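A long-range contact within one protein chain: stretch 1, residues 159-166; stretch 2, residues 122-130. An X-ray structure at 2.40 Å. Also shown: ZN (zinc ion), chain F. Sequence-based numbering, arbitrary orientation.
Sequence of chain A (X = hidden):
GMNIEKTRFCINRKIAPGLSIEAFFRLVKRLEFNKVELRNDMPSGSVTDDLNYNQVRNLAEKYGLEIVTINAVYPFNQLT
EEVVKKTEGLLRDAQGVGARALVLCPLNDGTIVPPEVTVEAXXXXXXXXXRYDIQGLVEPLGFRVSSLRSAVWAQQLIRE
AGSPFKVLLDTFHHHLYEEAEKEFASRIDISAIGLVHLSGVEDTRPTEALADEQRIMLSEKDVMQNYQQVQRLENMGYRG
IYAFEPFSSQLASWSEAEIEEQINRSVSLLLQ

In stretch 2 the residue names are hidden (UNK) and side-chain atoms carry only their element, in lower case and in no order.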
# COMPACT_ATOMS: atom_id res chain seq x y z
N ARG A 159 12.56 6.46 13.38
CA ARG A 159 13.91 6.86 13.77
C ARG A 159 14.15 6.70 15.26
O ARG A 159 15.20 6.24 15.68
CB ARG A 159 14.22 8.30 13.39
CG ARG A 159 14.26 8.58 11.90
CD ARG A 159 14.97 9.87 11.61
NE ARG A 159 14.28 11.04 12.16
CZ ARG A 159 13.29 11.72 11.56
NH1 ARG A 159 12.83 11.34 10.38
NH2 ARG A 159 12.76 12.77 12.16
N GLU A 160 13.18 7.09 16.07
CA GLU A 160 13.31 6.97 17.52
C GLU A 160 13.40 5.50 17.95
O GLU A 160 14.11 5.16 18.90
CB GLU A 160 12.11 7.64 18.15
CG GLU A 160 12.17 7.82 19.61
CD GLU A 160 10.91 8.46 20.10
OE1 GLU A 160 10.44 9.43 19.44
OE2 GLU A 160 10.39 7.97 21.12
N ALA A 161 12.67 4.65 17.23
CA ALA A 161 12.71 3.21 17.42
C ALA A 161 14.01 2.54 16.93
O ALA A 161 14.28 1.38 17.27
CB ALA A 161 11.51 2.57 16.71
N GLY A 162 14.82 3.28 16.17
CA GLY A 162 16.05 2.74 15.58
C GLY A 162 15.76 1.62 14.58
O GLY A 162 16.52 0.65 14.47
N SER A 163 14.65 1.76 13.84
CA SER A 163 14.13 0.71 12.98
C SER A 163 14.53 0.90 11.53
O SER A 163 14.63 2.02 11.04
CB SER A 163 12.61 0.69 13.08
OG SER A 163 11.99 -0.01 12.01
N PRO A 164 14.71 -0.20 10.79
CA PRO A 164 14.91 -0.10 9.33
C PRO A 164 13.62 0.06 8.52
O PRO A 164 13.68 0.17 7.30
CB PRO A 164 15.51 -1.47 8.99
CG PRO A 164 14.85 -2.40 9.99
CD PRO A 164 14.75 -1.60 11.25
N PHE A 165 12.47 0.04 9.18
CA PHE A 165 11.19 0.22 8.52
C PHE A 165 11.12 1.52 7.76
O PHE A 165 11.87 2.46 8.04
CB PHE A 165 10.01 0.19 9.52
CG PHE A 165 9.65 -1.18 10.05
CD1 PHE A 165 10.42 -2.32 9.76
CD2 PHE A 165 8.54 -1.33 10.87
CE1 PHE A 165 10.08 -3.56 10.28
CE2 PHE A 165 8.18 -2.57 11.37
CZ PHE A 165 8.94 -3.69 11.07
N LYS A 166 10.22 1.54 6.77
CA LYS A 166 9.97 2.74 5.97
C LYS A 166 8.47 3.07 5.94
O LYS A 166 7.62 2.26 6.30
CB LYS A 166 10.48 2.55 4.55
CG LYS A 166 12.00 2.66 4.39
CD LYS A 166 12.43 2.23 3.00
CE LYS A 166 13.72 2.89 2.54
NZ LYS A 166 14.95 2.15 2.90
N UNK A 122 6.94 -0.54 17.12
CA UNK A 122 7.86 -0.56 15.99
C UNK A 122 9.12 -1.33 16.36
O UNK A 122 9.60 -2.14 15.54
c UNK A 122 8.19 0.85 15.46
c UNK A 122 9.29 0.80 14.41
c UNK A 122 7.12 2.99 14.60
c UNK A 122 6.97 1.50 14.82
N UNK A 123 9.66 -1.10 17.56
CA UNK A 123 10.86 -1.82 18.03
C UNK A 123 10.64 -3.33 18.04
O UNK A 123 11.45 -4.08 17.50
c UNK A 123 12.01 -0.01 19.52
c UNK A 123 11.30 -1.38 19.45
n UNK A 123 13.07 2.41 22.38
c UNK A 123 12.33 0.38 20.98
c UNK A 123 13.21 1.65 21.08
N UNK A 124 9.56 -3.75 18.69
CA UNK A 124 9.21 -5.17 18.80
C UNK A 124 8.97 -5.82 17.44
O UNK A 124 9.42 -6.94 17.17
c UNK A 124 6.52 -7.12 20.87
c UNK A 124 7.55 -6.84 19.77
c UNK A 124 5.34 -9.15 21.67
n UNK A 124 4.31 -8.43 22.14
n UNK A 124 5.32 -10.48 21.79
c UNK A 124 7.95 -5.36 19.66
n UNK A 124 6.37 -8.56 21.06
N UNK A 125 8.23 -5.13 16.59
CA UNK A 125 7.96 -5.63 15.25
C UNK A 125 9.20 -5.63 14.38
O UNK A 125 9.31 -6.46 13.51
c UNK A 125 6.84 -4.83 14.56
c UNK A 125 4.49 -3.92 14.65
c UNK A 125 5.41 -5.04 15.09
c UNK A 125 4.85 -6.37 14.67
N UNK A 126 10.12 -4.70 14.59
CA UNK A 126 11.35 -4.68 13.79
C UNK A 126 12.19 -5.93 14.08
O UNK A 126 12.64 -6.64 13.16
c UNK A 126 12.15 -3.40 14.02
o UNK A 126 11.44 -2.32 13.42
N UNK A 127 12.35 -6.23 15.36
CA UNK A 127 13.01 -7.46 15.81
C UNK A 127 12.32 -8.71 15.25
O UNK A 127 12.98 -9.63 14.76
c UNK A 127 13.90 -6.50 17.94
o UNK A 127 14.61 -5.85 17.14
o UNK A 127 13.90 -6.33 19.19
c UNK A 127 13.01 -7.53 17.33
N UNK A 128 11.00 -8.75 15.34
CA UNK A 128 10.23 -9.90 14.86
C UNK A 128 10.33 -10.12 13.34
O UNK A 128 10.49 -11.25 12.86
c UNK A 128 6.39 -10.57 15.05
c UNK A 128 8.21 -12.17 15.66
c UNK A 128 8.76 -9.74 15.25
c UNK A 128 7.84 -10.91 14.87
N UNK A 129 10.21 -9.03 12.58
CA UNK A 129 10.33 -9.05 11.11
C UNK A 129 11.71 -9.54 10.66
O UNK A 129 11.81 -10.27 9.68
c UNK A 129 8.20 -6.75 9.08
c UNK A 129 5.94 -6.64 9.82
c UNK A 129 6.32 -7.20 11.05
c UNK A 129 6.87 -6.42 8.85
c UNK A 129 7.64 -7.52 11.27
c UNK A 129 10.07 -7.65 10.52
c UNK A 129 8.60 -7.32 10.28
N UNK A 130 12.76 -9.14 11.37
CA UNK A 130 14.14 -9.53 11.07
C UNK A 130 14.30 -11.04 11.08
O UNK A 130 15.13 -11.63 10.35
c UNK A 130 15.10 -8.92 12.08
ZN ZN F . 14.72 -4.64 20.06

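Position 122 carries four side-chain carbons, forked at the first, with one arm two carbons long. The one-carbon arm packs against stretch 1, lying 3.7 Å from Ala-161 CB and 3.6 Å from Ser-163 CB. That beta branching without a heteroatom identifies Ile-122, and the arm is its CG2.

At position 123 four carbons run in a row and end in a nitrogen. The aliphatic part of the chain does the touching: the second carbon of the row lies 3.5 Å from Ala-161 O and 3.8 Å from Ala-161 CB. This is Lys-123, and that carbon is its CG, while Lys-123 CE, farther along the near-extended chain, lies 4.2 Å from Glu-160 O.

Position 124 has three carbons, a nitrogen, and a carbon bearing two more nitrogens. This guanidinium marks Arg-124, which does not reach stretch 1 and is hydrogen-bonded elsewhere in the structure.

Position 125 has four carbons forked at the second. Its contact is with Phe-165, whose CE2 lies 4.1 Å from CB of position 125 and whose CZ lies 3.7 Å from the backbone O of position 125. The fork defines it as Leu-125.

Position 126 has one carbon and one oxygen, and that oxygen receives a hydrogen bond from Ser-163 OG at 2.8 Å. This is the side chain of Ser-126, and the oxygen is its OG. The hydroxyl in turn donates to Ile-122 O (OG to O, 2.8 Å), a carbonyl that also accepts from Ser-126 N.

Two carbons, the second carrying two oxygens, give a carboxylate at position 127: Asp-127. Its CB points away from stretch 1, and OD2 binds the zinc ion ZN at 2.1 Å.

Position 128 again shows four carbons forked at the second, hence Leu-128, which makes no contact with stretch 1.

Position 129 has a carbon followed by a six-carbon ring, with no oxygen. One ring carbon approaches Phe-165 CZ to 3.7 Å, and the two rings meet obliquely, their planes at 57°. This is Phe-129, and the carbon is its CD2.

The lone side-chain carbon of position 130 identifies Ala-130, which stays clear of the contact.

The contact places the end of one helix and the turn after it against a second helix. Gly-162, with positive phi, closes the first helix in a Schellman motif, and the chain then brings Ser-163 and Phe-165 toward the second. Ser-163 OG links the two segments: it accepts from Phe-165 N (N to OG, 2.9 Å) and donates to Ser-126 OG, so a chain of hydrogen bonds runs on to Ile-122 O. Phe-165 lies with Ser-126 OG over one ring face and packs against Ile-122, Leu-125 and Phe-129, joining this polar relay to an apolar cluster.

Stretch 2, residues 122-130: IKRLSDLFA
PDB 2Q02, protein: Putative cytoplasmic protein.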